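Local structure of collagen adhesin (Staphylococcus aureus, 2F68) at residues N16-T21 with K36-D41; R10-T15 with D50-A55. The protein is a cell-surface adhesin that binds collagen, probably by closing two of its domains around the triple helix as in the "collagen hug" model. All blocks are in the same frame, centred on the assembly; numbering follows the deposited sequence.

Interaction 1: residues N16-T21 with K36-D41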
ATOM      1  N   ASN A  16     -12.776  15.248 -23.756  1.00 22.25           N
ATOM      2  CA  ASN A  16     -11.340  15.541 -23.814  1.00 20.82           C
ATOM      3  C   ASN A  16     -10.375  14.354 -23.699  1.00 20.31           C
ATOM      4  O   ASN A  16      -9.250  14.425 -24.200  1.00 20.74           O
ATOM      5  CB  ASN A  16     -10.974  16.640 -22.808  1.00 20.13           C
ATOM      6  CG  ASN A  16     -11.485  18.010 -23.230  1.00 23.95           C
ATOM      7  OD1 ASN A  16     -12.384  18.568 -22.604  1.00 22.24           O
ATOM      8  ND2 ASN A  16     -10.914  18.553 -24.300  1.00 21.19           N
ATOM      9  N   VAL A  17     -10.810  13.276 -23.044  1.00 19.10           N
ATOM     10  CA  VAL A  17      -9.976  12.077 -22.878  1.00 18.58           C
ATOM     11  C   VAL A  17      -9.744  11.382 -24.220  1.00 19.14           C
ATOM     12  O   VAL A  17     -10.689  11.123 -24.969  1.00 18.20           O
ATOM     13  CB  VAL A  17     -10.577  11.081 -21.847  1.00 18.92           C
ATOM     14  CG1 VAL A  17      -9.755   9.796 -21.773  1.00 17.31           C
ATOM     15  CG2 VAL A  17     -10.659  11.721 -20.473  1.00 17.13           C
ATOM     16  N   THR A  18      -8.478  11.087 -24.509  1.00 19.71           N
ATOM     17  CA  THR A  18      -8.083  10.505 -25.792  1.00 19.51           C
ATOM     18  C   THR A  18      -7.617   9.052 -25.697  1.00 21.07           C
ATOM     19  O   THR A  18      -7.827   8.271 -26.628  1.00 22.01           O
ATOM     20  CB  THR A  18      -6.988  11.344 -26.483  1.00 19.22           C
ATOM     21  OG1 THR A  18      -5.970  11.691 -25.534  1.00 19.22           O
ATOM     22  CG2 THR A  18      -7.583  12.612 -27.072  1.00 19.13           C
ATOM     23  N   ASP A  19      -6.983   8.697 -24.579  1.00 20.76           N
ATOM     24  CA  ASP A  19      -6.485   7.336 -24.370  1.00 21.21           C
ATOM     25  C   ASP A  19      -6.438   6.955 -22.892  1.00 20.18           C
ATOM     26  O   ASP A  19      -6.072   7.768 -22.039  1.00 18.12           O
ATOM     27  CB  ASP A  19      -5.100   7.161 -25.009  1.00 21.25           C
ATOM     28  CG  ASP A  19      -4.585   5.732 -24.924  1.00 24.33           C
ATOM     29  OD1 ASP A  19      -5.323   4.800 -25.312  1.00 26.66           O
ATOM     30  OD2 ASP A  19      -3.435   5.542 -24.477  1.00 25.79           O
ATOM     31  N   LEU A  20      -6.814   5.711 -22.607  1.00 19.47           N
ATOM     32  CA  LEU A  20      -6.747   5.154 -21.260  1.00 20.15           C
ATOM     33  C   LEU A  20      -6.158   3.745 -21.308  1.00 21.71           C
ATOM     34  O   LEU A  20      -6.764   2.826 -21.867  1.00 21.79           O
ATOM     35  CB  LEU A  20      -8.135   5.145 -20.610  1.00 20.08           C
ATOM     36  CG  LEU A  20      -8.262   4.703 -19.147  1.00 21.49           C
ATOM     37  CD1 LEU A  20      -7.757   5.771 -18.187  1.00 22.39           C
ATOM     38  CD2 LEU A  20      -9.704   4.353 -18.834  1.00 20.12           C
ATOM     39  N   THR A  21      -4.969   3.588 -20.730  1.00 22.58           N
ATOM     40  CA  THR A  21      -4.255   2.309 -20.738  1.00 22.77           C
ATOM     41  C   THR A  21      -3.818   1.887 -19.339  1.00 23.67           C
ATOM     42  O   THR A  21      -3.386   2.718 -18.536  1.00 21.24           O
ATOM     43  CB  THR A  21      -3.007   2.351 -21.651  1.00 23.72           C
ATOM     44  OG1 THR A  21      -2.218   3.508 -21.342  1.00 25.40           O
ATOM     45  CG2 THR A  21      -3.407   2.386 -23.123  1.00 26.67           C
ATOM     46  N   LYS A  36      -2.792   4.900 -16.935  1.00 21.24           N
ATOM     47  CA  LYS A  36      -2.427   6.139 -17.618  1.00 21.40           C
ATOM     48  C   LYS A  36      -3.608   6.713 -18.399  1.00 21.30           C
ATOM     49  O   LYS A  36      -4.231   6.018 -19.204  1.00 19.56           O
ATOM     50  CB  LYS A  36      -1.225   5.915 -18.541  1.00 21.09           C
ATOM     51  CG  LYS A  36      -0.553   7.197 -19.017  1.00 22.92           C
ATOM     52  CD  LYS A  36       0.653   6.900 -19.893  1.00 23.63           C
ATOM     53  CE  LYS A  36       1.330   8.181 -20.350  1.00 30.91           C
ATOM     54  NZ  LYS A  36       2.518   7.908 -21.204  1.00 30.59           N
ATOM     55  N   MET A  37      -3.904   7.987 -18.148  1.00 20.46           N
ATOM     56  CA  MET A  37      -4.995   8.694 -18.812  1.00 20.88           C
ATOM     57  C   MET A  37      -4.448   9.929 -19.526  1.00 20.44           C
ATOM     58  O   MET A  37      -3.818  10.780 -18.898  1.00 19.62           O
ATOM     59  CB  MET A  37      -6.067   9.090 -17.788  1.00 19.88           C
ATOM     60  CG  MET A  37      -7.353   9.685 -18.372  1.00 19.92           C
ATOM     61  SD  MET A  37      -7.226  11.405 -18.920  1.00 21.44           S
ATOM     62  CE  MET A  37      -6.632  12.220 -17.436  1.00 15.04           C
ATOM     63  N   THR A  38      -4.696  10.024 -20.830  1.00 21.28           N
ATOM     64  CA  THR A  38      -4.240  11.166 -21.626  1.00 22.11           C
ATOM     65  C   THR A  38      -5.410  12.019 -22.119  1.00 21.44           C
ATOM     66  O   THR A  38      -6.518  11.512 -22.317  1.00 20.53           O
ATOM     67  CB  THR A  38      -3.378  10.730 -22.835  1.00 23.55           C
ATOM     68  OG1 THR A  38      -4.154   9.900 -23.706  1.00 28.12           O
ATOM     69  CG2 THR A  38      -2.138   9.969 -22.377  1.00 23.66           C
ATOM     70  N   PHE A  39      -5.152  13.311 -22.320  1.00 20.43           N
ATOM     71  CA  PHE A  39      -6.181  14.258 -22.753  1.00 20.49           C
ATOM     72  C   PHE A  39      -5.622  15.383 -23.628  1.00 20.00           C
ATOM     73  O   PHE A  39      -4.442  15.723 -23.535  1.00 19.21           O
ATOM     74  CB  PHE A  39      -6.916  14.851 -21.539  1.00 18.98           C
ATOM     75  CG  PHE A  39      -6.032  15.653 -20.614  1.00 22.16           C
ATOM     76  CD1 PHE A  39      -5.842  17.018 -20.818  1.00 26.06           C
ATOM     77  CD2 PHE A  39      -5.400  15.045 -19.533  1.00 24.16           C
ATOM     78  CE1 PHE A  39      -5.027  17.761 -19.969  1.00 22.11           C
ATOM     79  CE2 PHE A  39      -4.584  15.780 -18.675  1.00 21.55           C
ATOM     80  CZ  PHE A  39      -4.399  17.142 -18.893  1.00 22.52           C
ATOM     81  N   ASP A  40      -6.484  15.945 -24.475  1.00 20.40           N
ATOM     82  CA  ASP A  40      -6.175  17.165 -25.231  1.00 21.42           C
ATOM     83  C   ASP A  40      -7.426  18.027 -25.434  1.00 21.55           C
ATOM     84  O   ASP A  40      -8.544  17.576 -25.172  1.00 21.82           O
ATOM     85  CB  ASP A  40      -5.484  16.848 -26.570  1.00 21.31           C
ATOM     86  CG  ASP A  40      -6.301  15.926 -27.470  1.00 22.66           C
ATOM     87  OD1 ASP A  40      -5.680  15.132 -28.207  1.00 26.75           O
ATOM     88  OD2 ASP A  40      -7.550  15.988 -27.457  1.00 23.56           O
ATOM     89  N   ASP A  41      -7.234  19.263 -25.896  1.00 21.49           N
ATOM     90  CA  ASP A  41      -8.353  20.185 -26.115  1.00 22.51           C
ATOM     91  C   ASP A  41      -8.813  20.248 -27.579  1.00 22.80           C
ATOM     92  O   ASP A  41      -9.272  21.292 -28.055  1.00 21.97           O
ATOM     93  CB  ASP A  41      -8.037  21.586 -25.554  1.00 21.11           C
ATOM     94  CG  ASP A  41      -6.880  22.279 -26.273  1.00 21.71           C
ATOM     95  OD1 ASP A  41      -6.485  23.373 -25.819  1.00 20.51           O
ATOM     96  OD2 ASP A  41      -6.368  21.752 -27.282  1.00 21.97           O
TER
HETATM   97  O   HOH W   1      -2.359   6.217 -21.764  1.00 33.00           O

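Interaction 2: residues R10-T15 with D50-A55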
ATOM      1  N   ARG A  10     -17.439  21.194 -14.363  1.00 33.24           N
ATOM      2  CA  ARG A  10     -17.830  20.634 -15.654  1.00 31.32           C
ATOM      3  C   ARG A  10     -17.055  19.351 -15.952  1.00 29.61           C
ATOM      4  O   ARG A  10     -15.826  19.367 -16.052  1.00 28.64           O
ATOM      5  CB  ARG A  10     -17.624  21.670 -16.767  1.00 32.01           C
ATOM      6  CG  ARG A  10     -18.212  21.284 -18.121  1.00 32.83           C
ATOM      7  CD  ARG A  10     -18.311  22.488 -19.054  1.00 35.07           C
ATOM      8  NE  ARG A  10     -17.004  22.962 -19.510  1.00 36.01           N
ATOM      9  CZ  ARG A  10     -16.468  22.681 -20.696  1.00 37.35           C
ATOM     10  NH1 ARG A  10     -17.118  21.921 -21.570  1.00 38.99           N
ATOM     11  NH2 ARG A  10     -15.274  23.164 -21.012  1.00 36.08           N
ATOM     12  N   ASP A  11     -17.784  18.246 -16.083  1.00 27.48           N
ATOM     13  CA  ASP A  11     -17.186  16.955 -16.412  1.00 25.88           C
ATOM     14  C   ASP A  11     -16.853  16.911 -17.902  1.00 25.29           C
ATOM     15  O   ASP A  11     -17.749  16.854 -18.750  1.00 25.30           O
ATOM     16  CB  ASP A  11     -18.127  15.806 -16.026  1.00 26.36           C
ATOM     17  CG  ASP A  11     -17.397  14.482 -15.827  1.00 27.29           C
ATOM     18  OD1 ASP A  11     -16.345  14.256 -16.464  1.00 24.73           O
ATOM     19  OD2 ASP A  11     -17.888  13.656 -15.029  1.00 25.94           O
ATOM     20  N   ILE A  12     -15.559  16.947 -18.207  1.00 23.34           N
ATOM     21  CA  ILE A  12     -15.077  17.004 -19.589  1.00 22.64           C
ATOM     22  C   ILE A  12     -14.398  15.703 -20.035  1.00 22.64           C
ATOM     23  O   ILE A  12     -13.668  15.683 -21.030  1.00 20.76           O
ATOM     24  CB  ILE A  12     -14.122  18.211 -19.817  1.00 22.34           C
ATOM     25  CG1 ILE A  12     -12.954  18.182 -18.820  1.00 21.33           C
ATOM     26  CG2 ILE A  12     -14.894  19.527 -19.734  1.00 21.68           C
ATOM     27  CD1 ILE A  12     -11.689  18.867 -19.315  1.00 22.97           C
ATOM     28  N   SER A  13     -14.652  14.623 -19.298  1.00 23.08           N
ATOM     29  CA  SER A  13     -14.035  13.322 -19.565  1.00 23.67           C
ATOM     30  C   SER A  13     -14.489  12.702 -20.887  1.00 24.00           C
ATOM     31  O   SER A  13     -13.688  12.100 -21.601  1.00 22.47           O
ATOM     32  CB  SER A  13     -14.300  12.354 -18.408  1.00 23.73           C
ATOM     33  OG  SER A  13     -15.691  12.154 -18.215  1.00 33.02           O
ATOM     34  N   SER A  14     -15.773  12.854 -21.206  1.00 24.42           N
ATOM     35  CA  SER A  14     -16.344  12.295 -22.433  1.00 25.72           C
ATOM     36  C   SER A  14     -15.853  13.010 -23.692  1.00 26.08           C
ATOM     37  O   SER A  14     -15.837  12.425 -24.777  1.00 26.77           O
ATOM     38  CB  SER A  14     -17.872  12.329 -22.374  1.00 27.30           C
ATOM     39  OG  SER A  14     -18.360  11.541 -21.302  1.00 29.06           O
ATOM     40  N   THR A  15     -15.451  14.269 -23.539  1.00 25.51           N
ATOM     41  CA  THR A  15     -15.034  15.098 -24.671  1.00 25.53           C
ATOM     42  C   THR A  15     -13.518  15.166 -24.860  1.00 23.86           C
ATOM     43  O   THR A  15     -13.032  15.135 -25.991  1.00 24.31           O
ATOM     44  CB  THR A  15     -15.593  16.538 -24.563  1.00 26.64           C
ATOM     45  OG1 THR A  15     -15.270  17.087 -23.279  1.00 33.49           O
ATOM     46  CG2 THR A  15     -17.106  16.548 -24.752  1.00 26.82           C
ATOM     47  N   ASP A  50     -13.056  22.710 -14.824  1.00 25.70           N
ATOM     48  CA  ASP A  50     -13.255  21.476 -15.582  1.00 24.51           C
ATOM     49  C   ASP A  50     -12.570  20.295 -14.903  1.00 23.29           C
ATOM     50  O   ASP A  50     -11.446  20.422 -14.409  1.00 23.28           O
ATOM     51  CB  ASP A  50     -12.737  21.635 -17.014  1.00 24.37           C
ATOM     52  CG  ASP A  50     -13.552  22.627 -17.834  1.00 26.70           C
ATOM     53  OD1 ASP A  50     -14.372  23.372 -17.255  1.00 23.81           O
ATOM     54  OD2 ASP A  50     -13.366  22.661 -19.068  1.00 25.85           O
ATOM     55  N   MET A  51     -13.251  19.152 -14.878  1.00 23.78           N
ATOM     56  CA  MET A  51     -12.708  17.950 -14.243  1.00 25.60           C
ATOM     57  C   MET A  51     -12.795  16.691 -15.105  1.00 23.56           C
ATOM     58  O   MET A  51     -13.786  16.464 -15.802  1.00 22.10           O
ATOM     59  CB  MET A  51     -13.336  17.707 -12.862  1.00 25.34           C
ATOM     60  CG  MET A  51     -14.862  17.708 -12.823  1.00 29.08           C
ATOM     61  SD  MET A  51     -15.544  16.816 -11.405  1.00 34.69           S
ATOM     62  CE  MET A  51     -14.801  17.681 -10.020  1.00 37.09           C
ATOM     63  N   ILE A  52     -11.738  15.884 -15.040  1.00 22.49           N
ATOM     64  CA  ILE A  52     -11.674  14.595 -15.723  1.00 20.37           C
ATOM     65  C   ILE A  52     -11.679  13.477 -14.679  1.00 20.97           C
ATOM     66  O   ILE A  52     -10.826  13.447 -13.788  1.00 20.55           O
ATOM     67  CB  ILE A  52     -10.416  14.486 -16.623  1.00 19.46           C
ATOM     68  CG1 ILE A  52     -10.475  15.516 -17.757  1.00 21.68           C
ATOM     69  CG2 ILE A  52     -10.273  13.072 -17.180  1.00 20.69           C
ATOM     70  CD1 ILE A  52      -9.134  15.804 -18.418  1.00 20.57           C
ATOM     71  N   LYS A  53     -12.641  12.566 -14.796  1.00 21.14           N
ATOM     72  CA  LYS A  53     -12.800  11.476 -13.832  1.00 22.12           C
ATOM     73  C   LYS A  53     -12.351  10.123 -14.377  1.00 21.55           C
ATOM     74  O   LYS A  53     -12.639   9.775 -15.526  1.00 20.64           O
ATOM     75  CB  LYS A  53     -14.251  11.388 -13.351  1.00 22.20           C
ATOM     76  CG  LYS A  53     -14.651  12.464 -12.352  1.00 27.20           C
ATOM     77  CD  LYS A  53     -16.070  12.248 -11.854  1.00 33.49           C
ATOM     78  CE  LYS A  53     -16.433  13.245 -10.768  1.00 38.26           C
ATOM     79  NZ  LYS A  53     -17.825  13.049 -10.276  1.00 42.90           N
ATOM     80  N   VAL A  54     -11.641   9.371 -13.539  1.00 20.47           N
ATOM     81  CA  VAL A  54     -11.239   8.001 -13.850  1.00 20.21           C
ATOM     82  C   VAL A  54     -11.922   7.058 -12.857  1.00 20.65           C
ATOM     83  O   VAL A  54     -11.636   7.091 -11.657  1.00 20.01           O
ATOM     84  CB  VAL A  54      -9.697   7.821 -13.806  1.00 19.35           C
ATOM     85  CG1 VAL A  54      -9.309   6.390 -14.158  1.00 18.73           C
ATOM     86  CG2 VAL A  54      -9.007   8.800 -14.752  1.00 20.06           C
ATOM     87  N   ALA A  55     -12.830   6.229 -13.368  1.00 19.15           N
ATOM     88  CA  ALA A  55     -13.656   5.359 -12.530  1.00 20.37           C
ATOM     89  C   ALA A  55     -13.299   3.879 -12.664  1.00 19.66           C
ATOM     90  O   ALA A  55     -12.839   3.432 -13.717  1.00 18.79           O
ATOM     91  CB  ALA A  55     -15.134   5.581 -12.836  1.00 20.49           C
TER
HETATM   92  O   HOH W   2     -19.182  14.250 -12.576  1.00 40.26           O

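Interaction 1: residues N16-T21 with K36-D41
N16-T21 and K36-D41 pair as the far end of an antiparallel beta hairpin, formed by strands 17-27 and 31-40 of the Ig-like part of the adhesin. T21 and K36 form a regular hydrogen-bonded pair, joined in both directions. D19 and T38 form the next such pair, with T38 N donating to D19 O at 2.9 Å. Between D19 and V17 the register shifts by one residue. T18 and D19 both stand opposite T38, which makes the beta bulge. T18 N still reaches T38 O, at 3.0 Å, with the donor tilted 34° from the carbonyl plane. The hydroxyls of T18 and T38 meet at 3.1 Å, OG1 to OG1, and either could donate. In T38 a chi1 of 61° puts OG1 between its own N and carbonyl carbon, on the side facing T18. T18 CG2 lies against the D40 carboxylate, 3.4 Å from OD1. Beyond the bulge N16 closes the pairing twice. D40 N donates to N16 O, and N16 ND2 donates to D40 O at 2.7 Å, near the plane of its amide. N16 ND2 is also hydrogen-bonded to G44 O. On the face of V17, L20, M37 and F39, M37 touches both its partner L20 and V17. L20 CD1 lies 3.7 Å from M37 CB, while V17 CG2 is 3.8 Å from M37 SD, the side chains of V17 and M37 crossing at about a right angle. On the other face a water donates to D19 OD2, lies 2.7 Å from T21 OG1, and donates weakly to K36 O. The sheet thus has two different surfaces here. One is buried and apolar. The other is polar: the T18 and T38 hydroxyls bond to each other, and a water joins D19, T21 and K36.

Interaction 2: residues R10-T15 with D50-A55
R10 and D50 form a salt bridge, with R10 NH2 2.8 Å from D50 OD2. R10 NE adds a weak bond to D50 OD1. The side chains run side by side, but the guanidinium and carboxylate planes stand 78° apart. D50 OD2 also accepts from Q47 N. I12 CG2, anti to its own carbonyl carbon (chi1 55° to CG1), sits over the centre of one guanidinium face, 3.6 Å above it.

In the backbone, M51 N donates to R10 O at 2.8 Å, and I12 N to M51 O at 3.0 Å. They make 10-11 a short, weakly bonded strand running parallel to strand 50-54 of the Ig-like sheet. The chain then turns into the short helix 13-16, with I12 at the N-cap position. The weak S13 N bond to D11 OD1 closes a loose Asx turn. S13 OG also donates to D11 OD1, at 2.8 Å, from above the carboxylate plane.

The apolar contact is between I12 and I52, CG1 to CG1 at 3.8 Å.

D11 and K53 meet through a water, which donates to D11 OD2 and accepts from K53 NZ. K53 N, 4.0 Å from S13 CB, is buried and has no partner in the model.

Interactions 1 and 2 have centres about 10 Å apart and share the Ig-like part of the chain. Helix 13-16 leads directly into strand 17-27, and strand 31-40 is followed by strand 50-54. Along the chain, interaction 1 is nested inside the loop closed by interaction 2. I52 joins them. Its CG2 lies 3.6 Å from V17 CG2 and 3.7 Å from M37 CE, and its CD1 lies 3.8 Å from F39 CG. V54 CG2 adds a contact with M37 CG at 4.1 Å. The apolar face of the hairpin thus packs on strand 50-54, and S132 touches V17, L20, M37, I52 and V54.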